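3-oxoacyl-(acyl-carrier protein) synthase II (Thermus thermophilus, PDB 1J3N) probably catalyses the condensation step of fatty acid elongation, joining a growing acyl chain to a two-carbon unit carried as malonyl on acyl-carrier protein. Local coordinates at residues V157-A162 with G397-V402; R310-A315 with L390-A395. One frame throughout, in Å; residues are numbered along the deposited sequence.

Interaction 1 of 2, residues V157-A162 with G397-V402; sequences VVTACA and GGHNAV
A162 sends its CB into the start of strand 399-406, lying 3.9 Å from CB of A401 and 4.1 Å from CB of H399. Since H399 and A401 are two apart on the strand, both side chains face the loop and the small methyl of A162 sits against the pair. The same CB lies 3.7 Å from the carbonyl O of H399, so the approach is close to the strand backbone as well.

The other contact is with a ring. T159 places its CG2 methyl over one face of the H399 imidazole, with CG2 and ND1 4.2 Å apart. OG1 is tucked beside both the backbone N and the carbonyl carbon (chi1 48°), which leaves CG2 anti to the carbonyl carbon and facing the ring.

Polar bonding runs past the interface, and no hydrogen bond joins the two segments. H399 ND1 bonds to the carbonyl O of S154 of the second subunit, whose A142 also packs on H399. Within 157-162, A162 N donates to T159 O over 3.0 Å. T159 OG1 bonds to D166, and T163 OG1 takes up T159 N and A160 O, so the turn is bonded to the first residue of helix 163-176.

C161, on this turn, touches H301 and H338, consistent with the Cys-His-His active site of this family of condensing enzymes. The chemistry implies that the turn is seated on the strand by methyl groups, while the polar groups look outward, T159 to helix 163-176 and H399 to the second subunit, whose bonds probably fix their orientation.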
loop_
_atom_site.group_PDB
_atom_site.type_symbol
_atom_site.label_atom_id
_atom_site.label_comp_id
_atom_site.label_asym_id
_atom_site.label_seq_id
_atom_site.Cartn_x
_atom_site.Cartn_y
_atom_site.Cartn_z
ATOM N N VAL A 157 1.804 1.487 1.885
ATOM C CA VAL A 157 0.847 2.008 0.916
ATOM C C VAL A 157 1.590 2.242 -0.401
ATOM O O VAL A 157 2.768 2.624 -0.411
ATOM C CB VAL A 157 0.212 3.344 1.386
ATOM C CG1 VAL A 157 -0.608 3.123 2.651
ATOM C CG2 VAL A 157 1.299 4.378 1.631
ATOM N N VAL A 158 0.901 1.975 -1.503
ATOM C CA VAL A 158 1.443 2.145 -2.838
ATOM C C VAL A 158 0.392 2.901 -3.641
ATOM O O VAL A 158 -0.591 2.315 -4.092
ATOM C CB VAL A 158 1.718 0.773 -3.517
ATOM C CG1 VAL A 158 2.228 0.979 -4.946
ATOM C CG2 VAL A 158 2.752 -0.010 -2.697
ATOM N N THR A 159 0.591 4.207 -3.779
ATOM C CA THR A 159 -0.327 5.046 -4.527
ATOM C C THR A 159 0.439 5.997 -5.442
ATOM O O THR A 159 0.161 7.197 -5.518
ATOM C CB THR A 159 -1.258 5.836 -3.576
ATOM O OG1 THR A 159 -0.488 6.462 -2.544
ATOM C CG2 THR A 159 -2.284 4.897 -2.941
ATOM N N ALA A 160 1.418 5.434 -6.141
ATOM C CA ALA A 160 2.234 6.200 -7.063
ATOM C C ALA A 160 2.743 7.504 -6.440
ATOM O O ALA A 160 3.369 7.500 -5.381
ATOM C CB ALA A 160 1.433 6.485 -8.338
ATOM N N CYS A 161 2.443 8.622 -7.091
ATOM C CA CYS A 161 2.903 9.934 -6.641
ATOM C C CYS A 161 2.396 10.395 -5.279
ATOM O O CYS A 161 3.028 11.230 -4.635
ATOM C CB CYS A 161 2.538 10.981 -7.689
ATOM S SG CYS A 161 2.901 10.470 -9.365
ATOM N N ALA A 162 1.266 9.854 -4.842
ATOM C CA ALA A 162 0.676 10.233 -3.559
ATOM C C ALA A 162 1.162 9.359 -2.402
ATOM O O ALA A 162 0.806 9.594 -1.239
ATOM C CB ALA A 162 -0.845 10.161 -3.656
ATOM N N GLY A 397 -3.414 7.704 -11.707
ATOM C CA GLY A 397 -4.486 6.871 -11.190
ATOM C C GLY A 397 -5.605 7.764 -10.700
ATOM O O GLY A 397 -6.782 7.433 -10.825
ATOM N N GLY A 398 -5.227 8.915 -10.153
ATOM C CA GLY A 398 -6.207 9.861 -9.654
ATOM C C GLY A 398 -6.164 10.038 -8.152
ATOM O O GLY A 398 -7.010 10.733 -7.583
ATOM N N HIS A 399 -5.173 9.419 -7.508
ATOM C CA HIS A 399 -5.022 9.501 -6.061
ATOM C C HIS A 399 -4.476 10.868 -5.648
ATOM O O HIS A 399 -3.388 11.266 -6.071
ATOM C CB HIS A 399 -4.071 8.403 -5.582
ATOM C CG HIS A 399 -4.313 7.083 -6.232
ATOM N ND1 HIS A 399 -5.196 6.152 -5.726
ATOM C CD2 HIS A 399 -3.829 6.559 -7.381
ATOM C CE1 HIS A 399 -5.244 5.110 -6.537
ATOM N NE2 HIS A 399 -4.425 5.334 -7.550
ATOM N N ASN A 400 -5.238 11.573 -4.817
ATOM C CA ASN A 400 -4.848 12.890 -4.343
ATOM C C ASN A 400 -4.695 12.837 -2.836
ATOM O O ASN A 400 -5.605 12.410 -2.130
ATOM C CB ASN A 400 -5.910 13.925 -4.718
ATOM C CG ASN A 400 -6.161 13.976 -6.203
ATOM O OD1 ASN A 400 -5.240 14.202 -6.984
ATOM N ND2 ASN A 400 -7.405 13.756 -6.605
ATOM N N ALA A 401 -3.534 13.262 -2.354
ATOM C CA ALA A 401 -3.253 13.267 -0.928
ATOM C C ALA A 401 -2.604 14.601 -0.573
ATOM O O ALA A 401 -1.645 15.034 -1.221
ATOM C CB ALA A 401 -2.325 12.104 -0.571
ATOM N N VAL A 402 -3.138 15.246 0.454
ATOM C CA VAL A 402 -2.641 16.535 0.910
ATOM C C VAL A 402 -2.380 16.535 2.418
ATOM O O VAL A 402 -3.183 16.020 3.200
ATOM C CB VAL A 402 -3.665 17.653 0.597
ATOM C CG1 VAL A 402 -3.171 18.990 1.139
ATOM C CG2 VAL A 402 -3.897 17.730 -0.904
#

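Interaction 2 of 2, residues R310-A315 with L390-A395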
loop_
_atom_site.group_PDB
_atom_site.type_symbol
_atom_site.label_atom_id
_atom_site.label_comp_id
_atom_site.label_asym_id
_atom_site.label_seq_id
_atom_site.Cartn_x
_atom_site.Cartn_y
_atom_site.Cartn_z
ATOM N N ARG A 310 -1.108 23.145 -14.498
ATOM C CA ARG A 310 -2.265 24.040 -14.599
ATOM C C ARG A 310 -3.449 23.570 -13.746
ATOM O O ARG A 310 -4.144 24.379 -13.119
ATOM C CB ARG A 310 -2.708 24.152 -16.059
ATOM C CG ARG A 310 -3.983 24.964 -16.275
ATOM C CD ARG A 310 -4.227 25.189 -17.765
ATOM N NE ARG A 310 -5.420 25.991 -18.016
ATOM C CZ ARG A 310 -6.615 25.477 -18.284
ATOM N NH1 ARG A 310 -6.772 24.161 -18.342
ATOM N NH2 ARG A 310 -7.655 26.277 -18.488
ATOM N N ALA A 311 -3.682 22.262 -13.733
ATOM C CA ALA A 311 -4.779 21.698 -12.951
ATOM C C ALA A 311 -4.606 22.049 -11.483
ATOM O O ALA A 311 -5.586 22.303 -10.776
ATOM C CB ALA A 311 -4.822 20.186 -13.128
ATOM N N GLU A 312 -3.354 22.048 -11.027
ATOM C CA GLU A 312 -3.043 22.375 -9.639
ATOM C C GLU A 312 -3.353 23.842 -9.345
ATOM O O GLU A 312 -4.065 24.153 -8.395
ATOM C CB GLU A 312 -1.565 22.060 -9.335
ATOM C CG GLU A 312 -1.115 22.437 -7.923
ATOM C CD GLU A 312 0.048 21.589 -7.401
ATOM O OE1 GLU A 312 0.926 21.197 -8.202
ATOM O OE2 GLU A 312 0.086 21.331 -6.180
ATOM N N VAL A 313 -2.823 24.743 -10.167
ATOM C CA VAL A 313 -3.065 26.172 -9.985
ATOM C C VAL A 313 -4.568 26.480 -10.002
ATOM O O VAL A 313 -5.065 27.210 -9.149
ATOM C CB VAL A 313 -2.348 26.993 -11.082
ATOM C CG1 VAL A 313 -2.720 28.466 -10.960
ATOM C CG2 VAL A 313 -0.836 26.811 -10.957
ATOM N N LEU A 314 -5.290 25.919 -10.968
ATOM C CA LEU A 314 -6.731 26.137 -11.054
ATOM C C LEU A 314 -7.413 25.635 -9.785
ATOM O O LEU A 314 -8.389 26.226 -9.322
ATOM C CB LEU A 314 -7.319 25.407 -12.263
ATOM C CG LEU A 314 -6.982 25.973 -13.650
ATOM C CD1 LEU A 314 -7.557 25.070 -14.717
ATOM C CD2 LEU A 314 -7.541 27.385 -13.783
ATOM N N ALA A 315 -6.891 24.543 -9.229
ATOM C CA ALA A 315 -7.439 23.959 -8.009
ATOM C C ALA A 315 -7.131 24.845 -6.802
ATOM O O ALA A 315 -7.931 24.945 -5.862
ATOM C CB ALA A 315 -6.859 22.562 -7.792
ATOM N N LEU A 390 0.551 23.714 3.193
ATOM C CA LEU A 390 0.073 22.456 2.635
ATOM C C LEU A 390 1.168 21.815 1.789
ATOM O O LEU A 390 2.060 22.503 1.279
ATOM C CB LEU A 390 -1.166 22.672 1.754
ATOM C CG LEU A 390 -2.480 23.125 2.399
ATOM C CD1 LEU A 390 -3.579 23.100 1.346
ATOM C CD2 LEU A 390 -2.838 22.202 3.569
ATOM N N SER A 391 1.088 20.497 1.655
ATOM C CA SER A 391 2.010 19.717 0.847
ATOM C C SER A 391 1.127 18.889 -0.085
ATOM O O SER A 391 0.418 17.995 0.366
ATOM C CB SER A 391 2.851 18.796 1.723
ATOM O OG SER A 391 3.911 18.241 0.966
ATOM N N ASN A 392 1.171 19.185 -1.382
ATOM C CA ASN A 392 0.329 18.484 -2.348
ATOM C C ASN A 392 0.963 17.311 -3.084
ATOM O O ASN A 392 2.151 17.321 -3.396
ATOM C CB ASN A 392 -0.213 19.466 -3.398
ATOM C CG ASN A 392 -1.204 20.473 -2.819
ATOM O OD1 ASN A 392 -1.797 20.247 -1.767
ATOM N ND2 ASN A 392 -1.400 21.585 -3.528
ATOM N N SER A 393 0.135 16.311 -3.375
ATOM C CA SER A 393 0.548 15.120 -4.110
ATOM C C SER A 393 -0.654 14.599 -4.898
ATOM O O SER A 393 -1.586 14.039 -4.315
ATOM C CB SER A 393 1.056 14.051 -3.146
ATOM O OG SER A 393 2.276 14.460 -2.552
ATOM N N PHE A 394 -0.622 14.798 -6.221
ATOM C CA PHE A 394 -1.700 14.389 -7.128
ATOM C C PHE A 394 -1.157 13.388 -8.141
ATOM O O PHE A 394 -0.671 13.768 -9.203
ATOM C CB PHE A 394 -2.257 15.625 -7.835
ATOM C CG PHE A 394 -2.557 16.765 -6.898
ATOM C CD1 PHE A 394 -3.330 16.556 -5.757
ATOM C CD2 PHE A 394 -2.054 18.038 -7.141
ATOM C CE1 PHE A 394 -3.598 17.596 -4.870
ATOM C CE2 PHE A 394 -2.318 19.087 -6.260
ATOM C CZ PHE A 394 -3.093 18.862 -5.118
ATOM N N ALA A 395 -1.301 12.110 -7.808
ATOM C CA ALA A 395 -0.768 10.979 -8.570
ATOM C C ALA A 395 -1.478 10.377 -9.776
ATOM O O ALA A 395 -2.639 10.659 -10.057
ATOM C CB ALA A 395 -0.472 9.852 -7.588
#
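E312 brings its carboxylate up to the F394 ring, OE2 standing 3.3 Å from CE2 in an oblique approach, with the carboxylate and ring planes 71° apart. Lower in the chain, CG meets the ring at its edge and in its plane, 3.9 Å from CE2. The glutamate can span the gap from helix 306-324 because CG is anti to the backbone N (chi1 177°) and the chain runs on extended.

Its polar partner on strand 388-394 is N392. ND2 donates to E312 OE2 across 3.1 Å at 160°, with OE2 lying almost in the amide plane and receiving the bond on its anti lone pair. The loop after strand 297-299 adds the backbone N of H301 at OE2 and that of G302 at OE1, so three N-H groups grip the buried carboxylate. A leucine here would remove both acceptor oxygens and would probably leave N392 ND2 and the two loop amides short of a mate, freeing the loop to shift.

One carboxylate thus ties the helix to strand and loop, and probably helps to fix the backbone that presents H301.

Overall arrangement
Along the chain the segments come as 157-162, 310-315, 390-395 and 397-402, so both segments of interaction 2 fall between those of interaction 1. The centres of the two contacts are about 12 Å apart. They share one mixed sheet, in which strands 388-394 and 399-406 are successive antiparallel neighbours; A401 N and S393 O, 2.9 Å apart, probably form a hydrogen bond between them. Interaction 1 sets the turn before helix 163-176 against strand 399-406, and interaction 2 fastens helix 306-324 to strand 388-394. C161 also packs on A395, at the end of 390-395, so both contacts border what is probably the active site, where the N- and C-terminal halves of the thiolase-type fold meet.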